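PDB 1HPI: high-potential iron-sulfur protein isozyme 2 from Ectothiorhodospira shaposhnikovii, which carries electrons in the anaerobic electron transport of photosynthetic bacteria, using a [4Fe-4S] cluster of high redox potential. Local coordinates for residues A11-H25 and V53-T66. Sequence-based numbering, arbitrary orientation.
With SF4 (iron/sulfur cluster), chain B.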
# COMPACT_ATOMS: atom_id res chain seq x y z
N ALA A 11 -4.31 -8.79 -1.83
CA ALA A 11 -4.65 -7.50 -1.26
C ALA A 11 -5.46 -7.66 0.01
O ALA A 11 -5.20 -7.04 1.03
CB ALA A 11 -5.45 -6.66 -2.25
N GLN A 12 -6.45 -8.52 -0.10
CA GLN A 12 -7.33 -8.79 1.02
C GLN A 12 -6.58 -9.31 2.22
O GLN A 12 -6.88 -8.92 3.34
CB GLN A 12 -8.44 -9.75 0.60
CG GLN A 12 -9.35 -9.02 -0.41
CD GLN A 12 -10.46 -9.87 -0.98
OE1 GLN A 12 -11.62 -9.44 -1.04
NE2 GLN A 12 -10.11 -11.08 -1.41
N ALA A 13 -5.61 -10.19 1.97
CA ALA A 13 -4.82 -10.76 3.05
C ALA A 13 -4.13 -9.71 3.90
O ALA A 13 -3.93 -9.91 5.09
CB ALA A 13 -3.81 -11.76 2.51
N LEU A 14 -3.76 -8.60 3.27
CA LEU A 14 -3.08 -7.52 3.96
C LEU A 14 -4.00 -6.32 4.19
O LEU A 14 -3.55 -5.26 4.58
CB LEU A 14 -1.84 -7.10 3.17
CG LEU A 14 -0.79 -8.21 3.22
CD1 LEU A 14 0.44 -7.80 2.41
CD2 LEU A 14 -0.40 -8.50 4.67
N GLU A 15 -5.30 -6.51 3.96
CA GLU A 15 -6.28 -5.45 4.16
C GLU A 15 -5.90 -4.17 3.45
O GLU A 15 -6.05 -3.06 3.95
CB GLU A 15 -6.54 -5.25 5.66
CG GLU A 15 -7.11 -6.58 6.15
CD GLU A 15 -7.76 -6.46 7.48
OE1 GLU A 15 -8.82 -5.69 7.46
OE2 GLU A 15 -7.32 -7.02 8.47
N TYR A 16 -5.39 -4.36 2.26
CA TYR A 16 -4.96 -3.24 1.46
C TYR A 16 -6.08 -2.36 0.92
O TYR A 16 -7.12 -2.86 0.51
CB TYR A 16 -4.11 -3.75 0.28
CG TYR A 16 -3.86 -2.71 -0.80
CD1 TYR A 16 -2.76 -1.87 -0.70
CD2 TYR A 16 -4.72 -2.57 -1.89
CE1 TYR A 16 -2.51 -0.90 -1.67
CE2 TYR A 16 -4.49 -1.61 -2.88
CZ TYR A 16 -3.38 -0.77 -2.75
OH TYR A 16 -3.13 0.19 -3.70
N ARG A 17 -5.86 -1.05 0.90
CA ARG A 17 -6.81 -0.08 0.36
C ARG A 17 -6.04 0.90 -0.51
O ARG A 17 -4.94 1.30 -0.15
CB ARG A 17 -7.50 0.78 1.40
CG ARG A 17 -8.39 -0.00 2.34
CD ARG A 17 -9.53 -0.74 1.66
NE ARG A 17 -10.08 -1.70 2.60
CZ ARG A 17 -9.80 -3.00 2.56
NH1 ARG A 17 -9.00 -3.52 1.64
NH2 ARG A 17 -10.33 -3.82 3.47
N HIS A 18 -6.61 1.33 -1.64
CA HIS A 18 -5.92 2.29 -2.49
C HIS A 18 -5.89 3.68 -1.83
O HIS A 18 -5.03 4.51 -2.15
CB HIS A 18 -6.69 2.48 -3.80
CG HIS A 18 -6.69 1.32 -4.72
ND1 HIS A 18 -5.54 0.61 -5.00
CD2 HIS A 18 -7.72 0.77 -5.41
CE1 HIS A 18 -5.90 -0.35 -5.86
NE2 HIS A 18 -7.20 -0.28 -6.12
N ASP A 19 -6.84 3.95 -0.93
CA ASP A 19 -6.96 5.23 -0.22
C ASP A 19 -6.97 4.96 1.28
O ASP A 19 -7.93 4.42 1.83
CB ASP A 19 -8.27 5.94 -0.64
CG ASP A 19 -8.56 7.29 -0.03
OD1 ASP A 19 -7.66 7.75 0.80
OD2 ASP A 19 -9.55 7.93 -0.33
N ALA A 20 -5.87 5.33 1.93
CA ALA A 20 -5.68 5.13 3.36
C ALA A 20 -6.76 5.76 4.19
O ALA A 20 -7.12 5.27 5.25
CB ALA A 20 -4.33 5.70 3.78
N SER A 21 -7.27 6.87 3.68
CA SER A 21 -8.31 7.57 4.39
C SER A 21 -9.52 6.68 4.62
O SER A 21 -10.37 7.00 5.44
CB SER A 21 -8.65 8.91 3.75
OG SER A 21 -9.59 8.69 2.71
N SER A 22 -9.62 5.55 3.91
CA SER A 22 -10.75 4.67 4.08
C SER A 22 -10.46 3.46 4.97
O SER A 22 -11.28 2.56 5.14
CB SER A 22 -11.23 4.20 2.72
OG SER A 22 -10.25 3.37 2.15
N VAL A 23 -9.27 3.45 5.55
CA VAL A 23 -8.89 2.36 6.41
C VAL A 23 -9.51 2.44 7.80
O VAL A 23 -9.50 3.48 8.43
CB VAL A 23 -7.37 2.37 6.57
CG1 VAL A 23 -6.96 1.41 7.68
CG2 VAL A 23 -6.68 1.99 5.26
N GLN A 24 -10.02 1.31 8.29
CA GLN A 24 -10.59 1.22 9.62
C GLN A 24 -9.96 -0.05 10.19
O GLN A 24 -10.48 -1.15 10.00
CB GLN A 24 -12.13 1.25 9.59
CG GLN A 24 -12.73 0.57 10.82
CD GLN A 24 -14.13 1.05 11.08
OE1 GLN A 24 -14.84 0.46 11.91
NE2 GLN A 24 -14.54 2.11 10.39
N HIS A 25 -8.81 0.13 10.84
CA HIS A 25 -8.00 -0.94 11.42
C HIS A 25 -7.25 -0.45 12.65
O HIS A 25 -6.72 0.64 12.64
CB HIS A 25 -6.98 -1.40 10.34
CG HIS A 25 -6.23 -2.66 10.68
ND1 HIS A 25 -5.14 -2.64 11.54
CD2 HIS A 25 -6.43 -3.95 10.28
CE1 HIS A 25 -4.69 -3.89 11.65
NE2 HIS A 25 -5.45 -4.70 10.91
N VAL A 53 6.27 -6.31 -0.94
CA VAL A 53 5.38 -7.35 -0.51
C VAL A 53 4.35 -7.78 -1.54
O VAL A 53 3.64 -8.75 -1.31
CB VAL A 53 4.91 -7.15 0.94
CG1 VAL A 53 3.77 -6.15 1.05
CG2 VAL A 53 4.53 -8.46 1.61
N PHE A 54 4.28 -7.08 -2.69
CA PHE A 54 3.33 -7.41 -3.75
C PHE A 54 4.07 -7.49 -5.07
O PHE A 54 3.95 -6.64 -5.94
CB PHE A 54 2.29 -6.28 -3.87
CG PHE A 54 1.24 -6.32 -2.79
CD1 PHE A 54 0.28 -7.33 -2.84
CD2 PHE A 54 1.18 -5.40 -1.75
CE1 PHE A 54 -0.73 -7.44 -1.89
CE2 PHE A 54 0.17 -5.48 -0.78
CZ PHE A 54 -0.78 -6.50 -0.85
N PRO A 55 4.87 -8.53 -5.24
CA PRO A 55 5.63 -8.70 -6.46
C PRO A 55 4.77 -8.68 -7.71
O PRO A 55 3.70 -9.28 -7.76
CB PRO A 55 6.33 -10.06 -6.34
CG PRO A 55 6.13 -10.53 -4.92
CD PRO A 55 5.04 -9.66 -4.30
N GLY A 56 5.26 -7.97 -8.74
CA GLY A 56 4.56 -7.88 -10.01
C GLY A 56 3.40 -6.90 -10.03
O GLY A 56 2.67 -6.83 -11.01
N LYS A 57 3.23 -6.15 -8.95
CA LYS A 57 2.13 -5.21 -8.89
C LYS A 57 2.54 -3.80 -8.55
O LYS A 57 3.60 -3.58 -7.98
CB LYS A 57 1.36 -5.44 -7.61
CG LYS A 57 0.60 -6.73 -7.59
CD LYS A 57 -0.08 -6.98 -8.91
CE LYS A 57 -1.03 -8.14 -8.77
NZ LYS A 57 -1.47 -8.67 -10.06
N LEU A 58 1.65 -2.86 -8.89
CA LEU A 58 1.83 -1.45 -8.60
C LEU A 58 0.79 -1.13 -7.53
O LEU A 58 -0.38 -1.51 -7.68
CB LEU A 58 1.53 -0.51 -9.79
CG LEU A 58 2.52 -0.64 -10.94
CD1 LEU A 58 2.08 0.28 -12.07
CD2 LEU A 58 3.91 -0.25 -10.46
N VAL A 59 1.18 -0.45 -6.46
CA VAL A 59 0.23 -0.10 -5.41
C VAL A 59 0.02 1.41 -5.42
O VAL A 59 0.85 2.14 -5.95
CB VAL A 59 0.63 -0.58 -4.02
CG1 VAL A 59 0.85 -2.09 -4.06
CG2 VAL A 59 1.90 0.13 -3.55
N SER A 60 -1.09 1.86 -4.85
CA SER A 60 -1.42 3.27 -4.78
C SER A 60 -0.53 4.02 -3.79
O SER A 60 -0.40 3.63 -2.63
CB SER A 60 -2.87 3.38 -4.36
OG SER A 60 -3.17 4.73 -4.06
N ALA A 61 0.11 5.12 -4.22
CA ALA A 61 0.96 5.87 -3.31
C ALA A 61 0.17 6.38 -2.10
O ALA A 61 0.70 6.64 -1.01
CB ALA A 61 1.61 7.04 -4.04
N ASN A 62 -1.14 6.53 -2.28
CA ASN A 62 -1.96 7.01 -1.18
C ASN A 62 -2.64 5.90 -0.40
O ASN A 62 -3.51 6.18 0.42
CB ASN A 62 -3.12 7.89 -1.68
CG ASN A 62 -2.63 8.97 -2.61
OD1 ASN A 62 -3.00 9.00 -3.79
ND2 ASN A 62 -1.80 9.85 -2.07
N GLY A 63 -2.25 4.65 -0.68
CA GLY A 63 -2.84 3.49 -0.02
C GLY A 63 -2.23 3.08 1.32
O GLY A 63 -1.46 3.82 1.93
N TRP A 64 -2.59 1.88 1.76
CA TRP A 64 -2.10 1.34 3.02
C TRP A 64 -2.44 -0.13 3.14
O TRP A 64 -3.40 -0.58 2.53
CB TRP A 64 -2.85 2.07 4.18
CG TRP A 64 -2.37 1.70 5.55
CD1 TRP A 64 -1.38 2.31 6.24
CD2 TRP A 64 -2.86 0.65 6.40
NE1 TRP A 64 -1.21 1.71 7.46
CE2 TRP A 64 -2.11 0.69 7.59
CE3 TRP A 64 -3.86 -0.31 6.27
CZ2 TRP A 64 -2.35 -0.21 8.64
CZ3 TRP A 64 -4.08 -1.19 7.30
CH2 TRP A 64 -3.34 -1.14 8.47
N CYS A 65 -1.68 -0.87 3.93
CA CYS A 65 -1.92 -2.28 4.16
C CYS A 65 -1.29 -2.56 5.52
O CYS A 65 -0.52 -1.74 6.03
CB CYS A 65 -1.46 -3.27 3.07
SG CYS A 65 0.30 -3.69 3.17
N THR A 66 -1.61 -3.71 6.09
CA THR A 66 -1.09 -4.10 7.40
C THR A 66 0.42 -4.24 7.49
O THR A 66 0.99 -4.23 8.59
CB THR A 66 -1.81 -5.34 7.98
OG1 THR A 66 -1.57 -6.46 7.14
CG2 THR A 66 -3.31 -5.10 8.14
FE1 SF4 B . 1.72 0.14 0.74
FE2 SF4 B . 3.75 -0.50 2.47
FE3 SF4 B . 3.27 -2.01 0.23
FE4 SF4 B . 1.48 -2.04 2.28
S1 SF4 B . 3.63 -2.71 2.36
S2 SF4 B . 1.00 -1.87 0.09
S3 SF4 B . 1.65 0.05 3.02
S4 SF4 B . 3.88 0.17 0.29
O HOH W 1 -3.03 -8.68 7.52
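Tyr16 reaches Ser60 through its phenol oxygen: the backbone N of Ser60 donates an almost straight bond to Tyr16 OH (2.9 Å, 171°), and His18 ND1 lies 2.8 Å from Tyr16 OH in a second hydrogen bond. With CG anti to the backbone N (chi1 167°), the tyrosine ring runs from the backbone past the cluster, its CD1 3.8 Å from sulfur S2 of the cluster. Ser60 OG donates to His18 O in the carbonyl plane, on a lone pair, and accepts from Asn62 N in an ST turn. The main chains bond directly as well: Arg17 and Trp64 form a single antiparallel hydrogen-bonded bridge, flanked by Thr66 N to Leu14 O (2.9 Å) and Ala20 N to Asn62 O.

Among the apolar contacts, Leu14 and Phe54 lie alongside each other, pointing opposite ways, with Leu14 CD1 3.7 Å from Phe54 CZ. Val23 CG1 sits over one face of the Trp64 indole in a CH-pi contact, while the His25 side chain crosses that of Trp64 at about a right angle, Trp64 CH2 lying over a face of the imidazole; Trp64 NE1 bonds to Gln32. Cys65 SG binds iron FE4 at 2.2 Å, and Cys34, Cys37 and Cys51 complete the ligation. Val53 CG1 and Phe54 CE2 also lie against cluster sulfurs, S1 at 3.7 Å and S2 at 3.8 Å respectively.

Replacing Tyr16 with a phenylalanine would probably leave Ser60 N and His18 ND1 without their shared oxygen and the ring less firmly fixed beside the cluster. Hydrophobic and aromatic groups thus wall the cluster, as in other HiPIPs, a setting consistent with limited solvent access and a high redox potential.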